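Local coordinates for succinyl-CoA:3-ketoacid coenzyme A transferase subunit B (Helicobacter pylori, PDB 3RRL), which transfers coenzyme A from succinyl-CoA to a 3-oxo acid, giving a 3-oxoacyl-CoA and succinate, at residues I6-A10 with L28-V33; G16-G22 with H92-I97; Q41-L47 with S84-I88; V129-K134 with V163-L167. All blocks are in the same frame, centred on the assembly; numbering follows the deposited sequence.

How the contacts relate
All four contacts belong to one alpha/beta CoA-transferase fold built on a mixed sheet. Contact 2 pairs its neighbouring parallel strands 18-21 and 95-98. To one side, contact 3 sets the end of strand 39-42 and the predicted active-site turn against helix 81-89; to the other, contact 4 joins the entrances to strands 134-138 and 166-168. Each centre lies about 10 Å from that of contact 2. Contact 1 packs helix 2-10 against residues 28-33, about 13 Å from contact 2 between centres. Along the chain, contacts 1 and 2 interleave, contact 3 is nested inside contact 2, and contact 4 follows. Contact 2 touches the others: A30 packs on L21, Q41 bonds to V19 and N20, D94 to K133.

Contact 1 of 4, residues I6-A10 with L28-V33; sequences IKRAA and LVANEV
V29 lays its forked side chain in a hollow on helix 2-10 walled by I6, A9 and A10. One prong, CG2, lies 3.8 Å from A9 CB, while the other, CG1, comes to 3.7 Å from A10 CA, where the small alanine leaves the helix surface low. The bump on the helix side is I6. Its CG1 is turned beside its own backbone N (chi1 -73°), which carries CD1 out to L28, 3.6 Å from L28 CB and equally near L28 CD1; the CG2 branch stands off at a wide angle and meets E32 CG at 3.6 Å. Segment 28-33 is a tightly wound piece of chain with successive i+3 to i backbone bonds, and with the helix it covers the same side of the sheet: A9 and V29 both rest on I138 of strand 134-138 in this alpha/beta fold. A10 CB then fits against E32 CB at 3.6 Å, with V33 CG2 closing in from further along at 4.1 Å. At the outer margin the bent E32 chain runs its OE1 obliquely across the aliphatic part of K7, 3.8 Å from K7 CE. The K7 ammonium pairs instead with E3, earlier in its own helix.

Contact 2 of 4, residues G16-G22 with H92-I97; sequences GMYVNLG and HIDLAI
Y18 and D94 open the pairing of strand 18-21 with strand 95-98, and the rotamer of D94 brings its carboxylate to the Y18 N-H. With its CG turned beside its own backbone N (chi1 -62°), the carboxylate folds back to the other chain segment and OD2 takes the Y18 N-H at 2.9 Å, nearly straight at 166°, on the lone pair facing away from OD1. The same oxygen lies at the edge of the Y18 ring, 3.7 Å from CD2, and the ring and carboxylate planes are 39° apart. Y18 O in turn accepts from L95 N and, weakly, from D94 N.

From there the strands run nearly parallel. N20 N donates to L95 O at 2.8 Å, I97 N to N20 O, and G22 N to I97 O at 2.9 Å. V19 and L95 lie side by side on one face, as do L21 and I97, where L21 CD2 touches I97 CD1 at 3.7 Å. M17, a selenomethionine, stretches its chain beyond CG to bring SE to 4.1 Å from L95 CD2. On the face of N20 and A96, N20 ND2 donates to Q41 OE1, with the asparagine side chain about 4 Å from that of E43, the predicted active-site residue.

This is the parallel core of the alpha/beta fold. Y18 OH reaches a basic side chain of a neighbouring subunit. D94 OD2 also accepts from a water at 2.7 Å, while OD1 forms a salt bridge with K133; with donors on both oxygens, the carboxylate probably stays ionised.

Contact 3 of 4, residues Q41-L47 with S84-I88; sequences QSENGLL and SFAMI
Q41 leaves the end of strand 39-42 with its CB directed at helix 81-89, and the rest of the side chain threads between S84, M87 and I88. CG rests 4.0 Å from SE of the selenomethionine M87, the two side chains sliding past each other in opposite directions. A sharp bend at chi2 (-100°) then turns the amide toward the helix. OE1 passes I88 CD1 at 4.0 Å and takes its hydrogen bond from N20 ND2 on the adjoining strand. At the tip, NE2 gives a weak, bent hydrogen bond to S84 OG at 3.0 Å, with I88 CD1 3.8 Å from the same nitrogen and M87 SE alongside it at 3.9 Å.

S84 OG does not stop there: it donates to E43 O at 2.8 Å, approaching from above the carbonyl plane, 48° out of it. Beside this bond, E43 CB meets the rim atom CZ of F85 at 3.8 Å, and on the far side L47 CD2 lies near M87 SE. The turn closes with a G1 beta bulge, G45 N and L46 N both donating to S42 O.

E43 is the predicted active-site residue, in a family whose catalytic glutamate carries CoA as a thioester during transfer. S84 OG joins its main chain to the helix, with a weaker link through Q41 to N20 and the sheet, consistent with a firmly placed backbone.

Contact 4 of 4, residues V129-K134 with V163-L167; sequences VHGAKK and VVHQL
V163, K134 and H165 carry this contact, where helix 125-131 hands over to strand 134-138 and the chain enters the neighbouring parallel strand 166-168 of the alpha/beta sheet. K134 lies along the boundary. Its CG sits anti to the main-chain nitrogen (chi1 -174°), and the extended chain carries NZ to Q166 OE1 at 2.9 Å, coming from well above the carbonyl plane, 62° out of it. The stronger partner of that ammonium group is E12: its OE1 forms a salt bridge with K134 NZ while its OE2 accepts from Q166 NE2, so one carboxylate clamps both sides of the contact and probably keeps the lysine charged.

H165 lies obliquely across the start of the lysine. Its CB is 4.0 Å from K134 CG, ND1 is 3.8 Å from K134 CA, and CE1 is 3.7 Å from K133 O. ND1 is also hydrogen-bonded to V135 N, which probably holds the rotation of the imidazole.

V163 closes the other end of the contact, beside the last turn of the helix. Its CB lies 3.7 Å from V129 O, and its CG2 branch presses on V129 CB at 3.7 Å. The second branch turns toward H130 in a CH-pi contact: V163 CG1 stands over one face of the H130 ring, 4.2 Å from the ring centroid and 18° off the normal.

Contact 1 of 4, residues I6-A10 with L28-V33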
loop_
_atom_site.group_PDB
_atom_site.type_symbol
_atom_site.label_atom_id
_atom_site.label_comp_id
_atom_site.label_asym_id
_atom_site.label_seq_id
_atom_site.Cartn_x
_atom_site.Cartn_y
_atom_site.Cartn_z
ATOM N N ILE B 6 -4.702 -31.656 17.536
ATOM C CA ILE B 6 -5.675 -30.797 16.886
ATOM C C ILE B 6 -6.724 -30.301 17.867
ATOM O O ILE B 6 -6.949 -29.094 17.998
ATOM C CB ILE B 6 -6.334 -31.529 15.706
ATOM C CG1 ILE B 6 -5.336 -31.641 14.554
ATOM C CG2 ILE B 6 -7.602 -30.806 15.254
ATOM C CD1 ILE B 6 -5.677 -32.731 13.561
ATOM N N LYS B 7 -7.353 -31.234 18.567
ATOM C CA LYS B 7 -8.352 -30.894 19.571
ATOM C C LYS B 7 -7.826 -29.971 20.678
ATOM O O LYS B 7 -8.569 -29.130 21.186
ATOM C CB LYS B 7 -8.985 -32.165 20.151
ATOM C CG LYS B 7 -9.862 -32.872 19.119
ATOM C CD LYS B 7 -10.701 -33.992 19.703
ATOM C CE LYS B 7 -11.592 -34.597 18.624
ATOM N NZ LYS B 7 -12.398 -35.751 19.116
ATOM N N ARG B 8 -6.556 -30.113 21.046
ATOM C CA ARG B 8 -5.980 -29.236 22.068
ATOM C C ARG B 8 -5.716 -27.859 21.468
ATOM O O ARG B 8 -5.946 -26.836 22.107
ATOM C CB ARG B 8 -4.700 -29.835 22.660
ATOM C CG ARG B 8 -3.990 -28.933 23.666
ATOM C CD ARG B 8 -4.918 -28.503 24.806
ATOM N NE ARG B 8 -4.277 -27.533 25.695
ATOM C CZ ARG B 8 -4.197 -26.227 25.442
ATOM N NH1 ARG B 8 -3.592 -25.420 26.297
ATOM N NH2 ARG B 8 -4.723 -25.723 24.335
ATOM N N ALA B 9 -5.254 -27.843 20.223
ATOM C CA ALA B 9 -5.051 -26.589 19.503
ATOM C C ALA B 9 -6.356 -25.810 19.356
ATOM O O ALA B 9 -6.366 -24.579 19.429
ATOM C CB ALA B 9 -4.441 -26.857 18.137
ATOM N N ALA B 10 -7.458 -26.529 19.147
ATOM C CA ALA B 10 -8.757 -25.887 18.947
ATOM C C ALA B 10 -9.175 -25.064 20.158
ATOM O O ALA B 10 -9.884 -24.070 20.032
ATOM C CB ALA B 10 -9.820 -26.920 18.623
ATOM N N LEU B 28 -6.527 -28.416 9.867
ATOM C CA LEU B 28 -7.471 -29.338 10.480
ATOM C C LEU B 28 -8.187 -28.751 11.692
ATOM O O LEU B 28 -9.275 -29.210 12.054
ATOM C CB LEU B 28 -6.776 -30.648 10.839
ATOM C CG LEU B 28 -6.431 -31.458 9.587
ATOM C CD1 LEU B 28 -5.934 -32.847 9.941
ATOM C CD2 LEU B 28 -7.642 -31.529 8.660
ATOM N N VAL B 29 -7.586 -27.731 12.307
ATOM C CA VAL B 29 -8.153 -27.140 13.517
ATOM C C VAL B 29 -9.503 -26.477 13.259
ATOM O O VAL B 29 -10.355 -26.422 14.147
ATOM C CB VAL B 29 -7.183 -26.125 14.192
ATOM C CG1 VAL B 29 -7.849 -25.464 15.381
ATOM C CG2 VAL B 29 -5.906 -26.825 14.643
ATOM N N ALA B 30 -9.698 -25.977 12.043
ATOM C CA ALA B 30 -10.956 -25.335 11.680
ATOM C C ALA B 30 -12.141 -26.281 11.855
ATOM O O ALA B 30 -13.240 -25.853 12.196
ATOM C CB ALA B 30 -10.899 -24.827 10.255
ATOM N N ASN B 31 -11.913 -27.568 11.624
ATOM C CA ASN B 31 -12.984 -28.554 11.733
ATOM C C ASN B 31 -13.500 -28.766 13.159
ATOM O O ASN B 31 -14.614 -29.246 13.354
ATOM C CB ASN B 31 -12.547 -29.885 11.114
ATOM C CG ASN B 31 -12.164 -29.747 9.650
ATOM O OD1 ASN B 31 -12.567 -28.791 8.980
ATOM N ND2 ASN B 31 -11.382 -30.699 9.145
ATOM N N GLU B 32 -12.707 -28.393 14.144
ATOM C CA GLU B 32 -13.088 -28.561 15.531
ATOM C C GLU B 32 -13.850 -27.385 16.083
ATOM O O GLU B 32 -14.267 -27.389 17.224
ATOM C CB GLU B 32 -11.851 -28.803 16.373
ATOM C CG GLU B 32 -10.992 -29.936 15.873
ATOM C CD GLU B 32 -11.709 -31.258 15.884
ATOM O OE1 GLU B 32 -12.626 -31.434 16.699
ATOM O OE2 GLU B 32 -11.352 -32.127 15.079
ATOM N N VAL B 33 -14.009 -26.357 15.277
ATOM C CA VAL B 33 -14.627 -25.140 15.748
ATOM C C VAL B 33 -15.804 -24.734 14.898
ATOM O O VAL B 33 -16.044 -23.562 14.698
ATOM C CB VAL B 33 -13.618 -24.002 15.777
ATOM C CG1 VAL B 33 -14.210 -22.814 16.468
ATOM C CG2 VAL B 33 -12.367 -24.433 16.493
#

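Contact 2 of 4, residues G16-G22 with H92-I97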
loop_
_atom_site.group_PDB
_atom_site.type_symbol
_atom_site.label_atom_id
_atom_site.label_comp_id
_atom_site.label_asym_id
_atom_site.label_seq_id
_atom_site.Cartn_x
_atom_site.Cartn_y
_atom_site.Cartn_z
ATOM N N GLY B 16 -14.324 -14.022 18.338
ATOM C CA GLY B 16 -13.953 -12.682 17.921
ATOM C C GLY B 16 -12.533 -12.579 17.413
ATOM O O GLY B 16 -12.074 -11.507 17.032
HETATM N N MSE B 17 -11.829 -13.700 17.401
HETATM C CA MSE B 17 -10.458 -13.703 16.932
HETATM C C MSE B 17 -10.372 -13.663 15.423
HETATM O O MSE B 17 -11.272 -14.131 14.718
HETATM C CB MSE B 17 -9.735 -14.941 17.420
HETATM C CG MSE B 17 -9.283 -14.853 18.854
HETATM SE SE MSE B 17 -8.036 -16.283 19.208
HETATM C CE MSE B 17 -7.380 -15.670 20.936
ATOM N N TYR B 18 -9.278 -13.094 14.935
ATOM C CA TYR B 18 -8.906 -13.222 13.541
ATOM C C TYR B 18 -7.732 -14.193 13.511
ATOM O O TYR B 18 -6.731 -13.983 14.194
ATOM C CB TYR B 18 -8.518 -11.865 12.971
ATOM C CG TYR B 18 -9.664 -10.869 12.944
ATOM C CD1 TYR B 18 -10.520 -10.787 11.846
ATOM C CD2 TYR B 18 -9.890 -10.010 14.015
ATOM C CE1 TYR B 18 -11.574 -9.866 11.812
ATOM C CE2 TYR B 18 -10.933 -9.087 13.990
ATOM C CZ TYR B 18 -11.771 -9.024 12.891
ATOM O OH TYR B 18 -12.804 -8.114 12.882
ATOM N N VAL B 19 -7.864 -15.261 12.729
ATOM C CA VAL B 19 -6.930 -16.374 12.800
ATOM C C VAL B 19 -6.397 -16.758 11.433
ATOM O O VAL B 19 -7.130 -16.754 10.442
ATOM C CB VAL B 19 -7.605 -17.617 13.429
ATOM C CG1 VAL B 19 -6.648 -18.800 13.445
ATOM C CG2 VAL B 19 -8.086 -17.296 14.832
ATOM N N ASN B 20 -5.115 -17.100 11.389
ATOM C CA ASN B 20 -4.528 -17.659 10.185
ATOM C C ASN B 20 -3.995 -19.066 10.424
ATOM O O ASN B 20 -3.159 -19.283 11.304
ATOM C CB ASN B 20 -3.413 -16.774 9.653
ATOM C CG ASN B 20 -2.820 -17.320 8.372
ATOM O OD1 ASN B 20 -2.138 -18.354 8.377
ATOM N ND2 ASN B 20 -3.091 -16.638 7.257
ATOM N N LEU B 21 -4.489 -20.017 9.640
ATOM C CA LEU B 21 -4.095 -21.410 9.778
ATOM C C LEU B 21 -3.123 -21.772 8.671
ATOM O O LEU B 21 -3.456 -21.681 7.500
ATOM C CB LEU B 21 -5.320 -22.317 9.696
ATOM C CG LEU B 21 -6.362 -22.164 10.803
ATOM C CD1 LEU B 21 -7.538 -23.101 10.570
ATOM C CD2 LEU B 21 -5.724 -22.425 12.158
ATOM N N GLY B 22 -1.914 -22.173 9.038
ATOM C CA GLY B 22 -0.942 -22.579 8.042
ATOM C C GLY B 22 -1.353 -23.898 7.423
ATOM O O GLY B 22 -2.215 -24.599 7.952
ATOM N N HIS B 92 -2.139 -7.349 13.049
ATOM C CA HIS B 92 -3.597 -7.351 13.158
ATOM C C HIS B 92 -4.225 -8.737 13.341
ATOM O O HIS B 92 -5.368 -8.849 13.775
ATOM C CB HIS B 92 -4.210 -6.610 11.965
ATOM C CG HIS B 92 -3.667 -5.223 11.790
ATOM N ND1 HIS B 92 -4.270 -4.112 12.339
ATOM C CD2 HIS B 92 -2.557 -4.775 11.156
ATOM C CE1 HIS B 92 -3.564 -3.037 12.038
ATOM N NE2 HIS B 92 -2.517 -3.413 11.324
ATOM N N ILE B 93 -3.468 -9.790 13.047
ATOM C CA ILE B 93 -3.957 -11.161 13.206
ATOM C C ILE B 93 -3.716 -11.639 14.642
ATOM O O ILE B 93 -2.590 -11.605 15.130
ATOM C CB ILE B 93 -3.241 -12.125 12.234
ATOM C CG1 ILE B 93 -3.424 -11.666 10.788
ATOM C CG2 ILE B 93 -3.741 -13.565 12.419
ATOM C CD1 ILE B 93 -4.849 -11.694 10.322
ATOM N N ASP B 94 -4.769 -12.089 15.317
ATOM C CA ASP B 94 -4.654 -12.469 16.725
ATOM C C ASP B 94 -3.880 -13.767 16.893
ATOM O O ASP B 94 -3.148 -13.944 17.858
ATOM C CB ASP B 94 -6.039 -12.624 17.357
ATOM C CG ASP B 94 -6.833 -11.335 17.347
ATOM O OD1 ASP B 94 -6.321 -10.312 17.857
ATOM O OD2 ASP B 94 -7.966 -11.344 16.817
ATOM N N LEU B 95 -4.066 -14.690 15.958
ATOM C CA LEU B 95 -3.503 -16.015 16.114
ATOM C C LEU B 95 -3.038 -16.632 14.798
ATOM O O LEU B 95 -3.791 -16.704 13.831
ATOM C CB LEU B 95 -4.551 -16.903 16.767
ATOM C CG LEU B 95 -4.144 -18.315 17.124
ATOM C CD1 LEU B 95 -2.933 -18.263 18.023
ATOM C CD2 LEU B 95 -5.314 -18.975 17.817
ATOM N N ALA B 96 -1.800 -17.108 14.781
ATOM C CA ALA B 96 -1.307 -17.886 13.660
ATOM C C ALA B 96 -0.900 -19.248 14.189
ATOM O O ALA B 96 -0.110 -19.344 15.132
ATOM C CB ALA B 96 -0.134 -17.201 12.996
ATOM N N ILE B 97 -1.464 -20.293 13.596
ATOM C CA ILE B 97 -1.133 -21.655 13.967
ATOM C C ILE B 97 -0.335 -22.278 12.841
ATOM O O ILE B 97 -0.711 -22.172 11.670
ATOM C CB ILE B 97 -2.387 -22.483 14.250
ATOM C CG1 ILE B 97 -3.258 -21.777 15.297
ATOM C CG2 ILE B 97 -1.995 -23.872 14.731
ATOM C CD1 ILE B 97 -4.486 -22.554 15.693
HETATM O O HOH W 1 -9.526 -9.310 17.576
#

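Contact 3 of 4, residues Q41-L47 with S84-I88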
loop_
_atom_site.group_PDB
_atom_site.type_symbol
_atom_site.label_atom_id
_atom_site.label_comp_id
_atom_site.label_asym_id
_atom_site.label_seq_id
_atom_site.Cartn_x
_atom_site.Cartn_y
_atom_site.Cartn_z
ATOM N N GLN B 41 -8.298 -15.944 8.034
ATOM C CA GLN B 41 -7.659 -15.143 7.004
ATOM C C GLN B 41 -6.863 -16.046 6.074
ATOM O O GLN B 41 -6.205 -16.976 6.527
ATOM C CB GLN B 41 -6.731 -14.112 7.648
ATOM C CG GLN B 41 -6.326 -12.960 6.736
ATOM C CD GLN B 41 -4.954 -13.136 6.129
ATOM O OE1 GLN B 41 -4.405 -14.240 6.113
ATOM N NE2 GLN B 41 -4.388 -12.043 5.616
ATOM N N SER B 42 -6.936 -15.779 4.775
ATOM C CA SER B 42 -6.145 -16.521 3.803
ATOM C C SER B 42 -5.149 -15.535 3.222
ATOM O O SER B 42 -5.530 -14.438 2.803
ATOM C CB SER B 42 -7.044 -17.101 2.711
ATOM O OG SER B 42 -6.382 -18.112 1.969
ATOM N N GLU B 43 -3.874 -15.910 3.219
ATOM C CA GLU B 43 -2.802 -14.961 2.908
ATOM C C GLU B 43 -2.816 -14.510 1.448
ATOM O O GLU B 43 -2.133 -13.555 1.068
ATOM C CB GLU B 43 -1.443 -15.565 3.261
ATOM C CG GLU B 43 -1.069 -16.753 2.410
ATOM C CD GLU B 43 -0.221 -17.762 3.160
ATOM O OE1 GLU B 43 -0.074 -17.609 4.391
ATOM O OE2 GLU B 43 0.294 -18.706 2.522
ATOM N N ASN B 44 -3.624 -15.188 0.644
ATOM C CA ASN B 44 -3.714 -14.906 -0.778
ATOM C C ASN B 44 -4.728 -13.800 -1.062
ATOM O O ASN B 44 -5.077 -13.538 -2.217
ATOM C CB ASN B 44 -3.952 -16.165 -1.617
ATOM C CG ASN B 44 -5.151 -16.961 -1.162
ATOM O OD1 ASN B 44 -5.413 -17.098 0.030
ATOM N ND2 ASN B 44 -5.884 -17.512 -2.120
ATOM N N GLY B 45 -5.173 -13.132 -0.001
ATOM C CA GLY B 45 -6.054 -11.988 -0.168
ATOM C C GLY B 45 -7.515 -12.115 0.198
ATOM O O GLY B 45 -8.367 -11.450 -0.384
ATOM N N LEU B 46 -7.827 -13.009 1.120
ATOM C CA LEU B 46 -9.183 -13.078 1.629
ATOM C C LEU B 46 -9.257 -13.012 3.149
ATOM O O LEU B 46 -8.420 -13.580 3.856
ATOM C CB LEU B 46 -9.861 -14.346 1.134
ATOM C CG LEU B 46 -11.023 -14.845 1.988
ATOM C CD1 LEU B 46 -12.252 -13.949 1.806
ATOM C CD2 LEU B 46 -11.321 -16.294 1.599
ATOM N N LEU B 47 -10.270 -12.309 3.646
ATOM C CA LEU B 47 -10.623 -12.365 5.056
ATOM C C LEU B 47 -12.050 -12.910 5.140
ATOM O O LEU B 47 -12.940 -12.402 4.461
ATOM C CB LEU B 47 -10.539 -10.967 5.669
ATOM C CG LEU B 47 -10.546 -10.866 7.189
ATOM C CD1 LEU B 47 -9.420 -11.696 7.786
ATOM C CD2 LEU B 47 -10.420 -9.408 7.624
ATOM N N SER B 84 -2.734 -8.012 2.271
ATOM C CA SER B 84 -2.797 -9.204 3.104
ATOM C C SER B 84 -1.634 -9.216 4.075
ATOM O O SER B 84 -1.802 -9.413 5.286
ATOM C CB SER B 84 -2.723 -10.455 2.235
ATOM O OG SER B 84 -2.828 -11.618 3.030
ATOM N N PHE B 85 -0.443 -8.997 3.540
ATOM C CA PHE B 85 0.744 -9.076 4.367
ATOM C C PHE B 85 0.962 -7.819 5.209
ATOM O O PHE B 85 1.638 -7.870 6.232
ATOM C CB PHE B 85 1.960 -9.510 3.541
ATOM C CG PHE B 85 1.951 -10.983 3.235
ATOM C CD1 PHE B 85 2.269 -11.905 4.221
ATOM C CD2 PHE B 85 1.563 -11.450 1.996
ATOM C CE1 PHE B 85 2.223 -13.259 3.967
ATOM C CE2 PHE B 85 1.519 -12.809 1.737
ATOM C CZ PHE B 85 1.852 -13.714 2.728
ATOM N N ALA B 86 0.355 -6.706 4.802
ATOM C CA ALA B 86 0.340 -5.516 5.647
ATOM C C ALA B 86 -0.490 -5.830 6.890
ATOM O O ALA B 86 -0.142 -5.456 7.998
ATOM C CB ALA B 86 -0.246 -4.326 4.895
HETATM N N MSE B 87 -1.598 -6.529 6.682
HETATM C CA MSE B 87 -2.486 -6.939 7.760
HETATM C C MSE B 87 -1.741 -7.888 8.703
HETATM O O MSE B 87 -1.825 -7.780 9.934
HETATM C CB MSE B 87 -3.697 -7.638 7.144
HETATM C CG MSE B 87 -4.757 -8.093 8.100
HETATM SE SE MSE B 87 -6.210 -8.943 7.093
HETATM C CE MSE B 87 -6.388 -7.630 5.690
ATOM N N ILE B 88 -1.004 -8.819 8.113
ATOM C CA ILE B 88 -0.238 -9.788 8.887
ATOM C C ILE B 88 0.966 -9.149 9.578
ATOM O O ILE B 88 1.145 -9.292 10.787
ATOM C CB ILE B 88 0.222 -10.952 8.003
ATOM C CG1 ILE B 88 -0.969 -11.860 7.694
ATOM C CG2 ILE B 88 1.326 -11.738 8.689
ATOM C CD1 ILE B 88 -0.742 -12.820 6.546
#

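Contact 4 of 4, residues V129-K134 with V163-L167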
loop_
_atom_site.group_PDB
_atom_site.type_symbol
_atom_site.label_atom_id
_atom_site.label_comp_id
_atom_site.label_asym_id
_atom_site.label_seq_id
_atom_site.Cartn_x
_atom_site.Cartn_y
_atom_site.Cartn_z
ATOM N N VAL B 129 5.001 -15.627 11.618
ATOM C CA VAL B 129 5.661 -15.818 12.921
ATOM C C VAL B 129 6.021 -14.517 13.641
ATOM O O VAL B 129 6.039 -14.474 14.872
ATOM C CB VAL B 129 6.952 -16.706 12.849
ATOM C CG1 VAL B 129 6.619 -18.139 12.483
ATOM C CG2 VAL B 129 7.992 -16.115 11.896
ATOM N N HIS B 130 6.351 -13.475 12.885
ATOM C CA HIS B 130 6.590 -12.159 13.480
ATOM C C HIS B 130 5.331 -11.328 13.744
ATOM O O HIS B 130 5.214 -10.685 14.789
ATOM C CB HIS B 130 7.594 -11.361 12.653
ATOM C CG HIS B 130 8.984 -11.904 12.719
ATOM N ND1 HIS B 130 9.497 -12.753 11.764
ATOM C CD2 HIS B 130 9.964 -11.736 13.637
ATOM C CE1 HIS B 130 10.737 -13.078 12.084
ATOM N NE2 HIS B 130 11.044 -12.475 13.218
ATOM N N GLY B 131 4.396 -11.338 12.798
ATOM C CA GLY B 131 3.231 -10.463 12.865
ATOM C C GLY B 131 2.110 -10.866 13.812
ATOM O O GLY B 131 1.531 -10.011 14.485
ATOM N N ALA B 132 1.790 -12.158 13.864
ATOM C CA ALA B 132 0.653 -12.634 14.656
ATOM C C ALA B 132 0.807 -12.252 16.130
ATOM O O ALA B 132 1.897 -12.351 16.677
ATOM C CB ALA B 132 0.512 -14.140 14.505
ATOM N N LYS B 133 -0.268 -11.799 16.772
ATOM C CA LYS B 133 -0.189 -11.453 18.199
ATOM C C LYS B 133 0.219 -12.671 19.033
ATOM O O LYS B 133 0.960 -12.552 20.015
ATOM C CB LYS B 133 -1.512 -10.878 18.715
ATOM C CG LYS B 133 -1.893 -9.539 18.090
ATOM C CD LYS B 133 -3.256 -9.069 18.584
ATOM C CE LYS B 133 -3.941 -8.181 17.555
ATOM N NZ LYS B 133 -5.383 -7.943 17.892
ATOM N N LYS B 134 -0.274 -13.842 18.646
ATOM C CA LYS B 134 0.178 -15.079 19.260
ATOM C C LYS B 134 0.524 -16.111 18.194
ATOM O O LYS B 134 -0.226 -16.313 17.239
ATOM C CB LYS B 134 -0.870 -15.642 20.216
ATOM C CG LYS B 134 -0.363 -16.839 20.983
ATOM C CD LYS B 134 -1.405 -17.402 21.927
ATOM C CE LYS B 134 -0.836 -18.586 22.702
ATOM N NZ LYS B 134 -1.884 -19.316 23.465
ATOM N N VAL B 163 10.328 -16.899 18.006
ATOM C CA VAL B 163 8.981 -16.496 17.608
ATOM C C VAL B 163 7.830 -17.309 18.213
ATOM O O VAL B 163 6.674 -16.895 18.145
ATOM C CB VAL B 163 8.851 -16.525 16.077
ATOM C CG1 VAL B 163 9.773 -15.483 15.459
ATOM C CG2 VAL B 163 9.161 -17.930 15.544
ATOM N N VAL B 164 8.128 -18.449 18.819
ATOM C CA VAL B 164 7.056 -19.364 19.206
ATOM C C VAL B 164 6.554 -19.038 20.599
ATOM O O VAL B 164 7.333 -19.028 21.537
ATOM C CB VAL B 164 7.516 -20.842 19.157
ATOM C CG1 VAL B 164 6.401 -21.772 19.626
ATOM C CG2 VAL B 164 7.961 -21.208 17.746
ATOM N N HIS B 165 5.267 -18.722 20.719
ATOM C CA HIS B 165 4.659 -18.447 22.018
ATOM C C HIS B 165 4.248 -19.721 22.744
ATOM O O HIS B 165 4.444 -19.855 23.954
ATOM C CB HIS B 165 3.458 -17.504 21.878
ATOM C CG HIS B 165 3.835 -16.103 21.514
ATOM N ND1 HIS B 165 3.828 -15.647 20.213
ATOM C CD2 HIS B 165 4.251 -15.065 22.274
ATOM C CE1 HIS B 165 4.212 -14.383 20.191
ATOM N NE2 HIS B 165 4.475 -14.005 21.428
ATOM N N GLN B 166 3.674 -20.657 21.996
ATOM C CA GLN B 166 3.140 -21.873 22.589
ATOM C C GLN B 166 3.362 -23.049 21.645
ATOM O O GLN B 166 3.221 -22.920 20.426
ATOM C CB GLN B 166 1.655 -21.686 22.889
ATOM C CG GLN B 166 0.915 -22.943 23.332
ATOM C CD GLN B 166 -0.589 -22.705 23.431
ATOM O OE1 GLN B 166 -1.178 -22.033 22.586
ATOM N NE2 GLN B 166 -1.207 -23.233 24.472
ATOM N N LEU B 167 3.729 -24.190 22.211
ATOM C CA LEU B 167 3.983 -25.382 21.415
ATOM C C LEU B 167 3.115 -26.529 21.918
ATOM O O LEU B 167 3.161 -26.892 23.094
ATOM C CB LEU B 167 5.468 -25.766 21.463
ATOM C CG LEU B 167 5.824 -27.191 21.029
ATOM C CD1 LEU B 167 5.534 -27.409 19.549
ATOM C CD2 LEU B 167 7.287 -27.514 21.349
#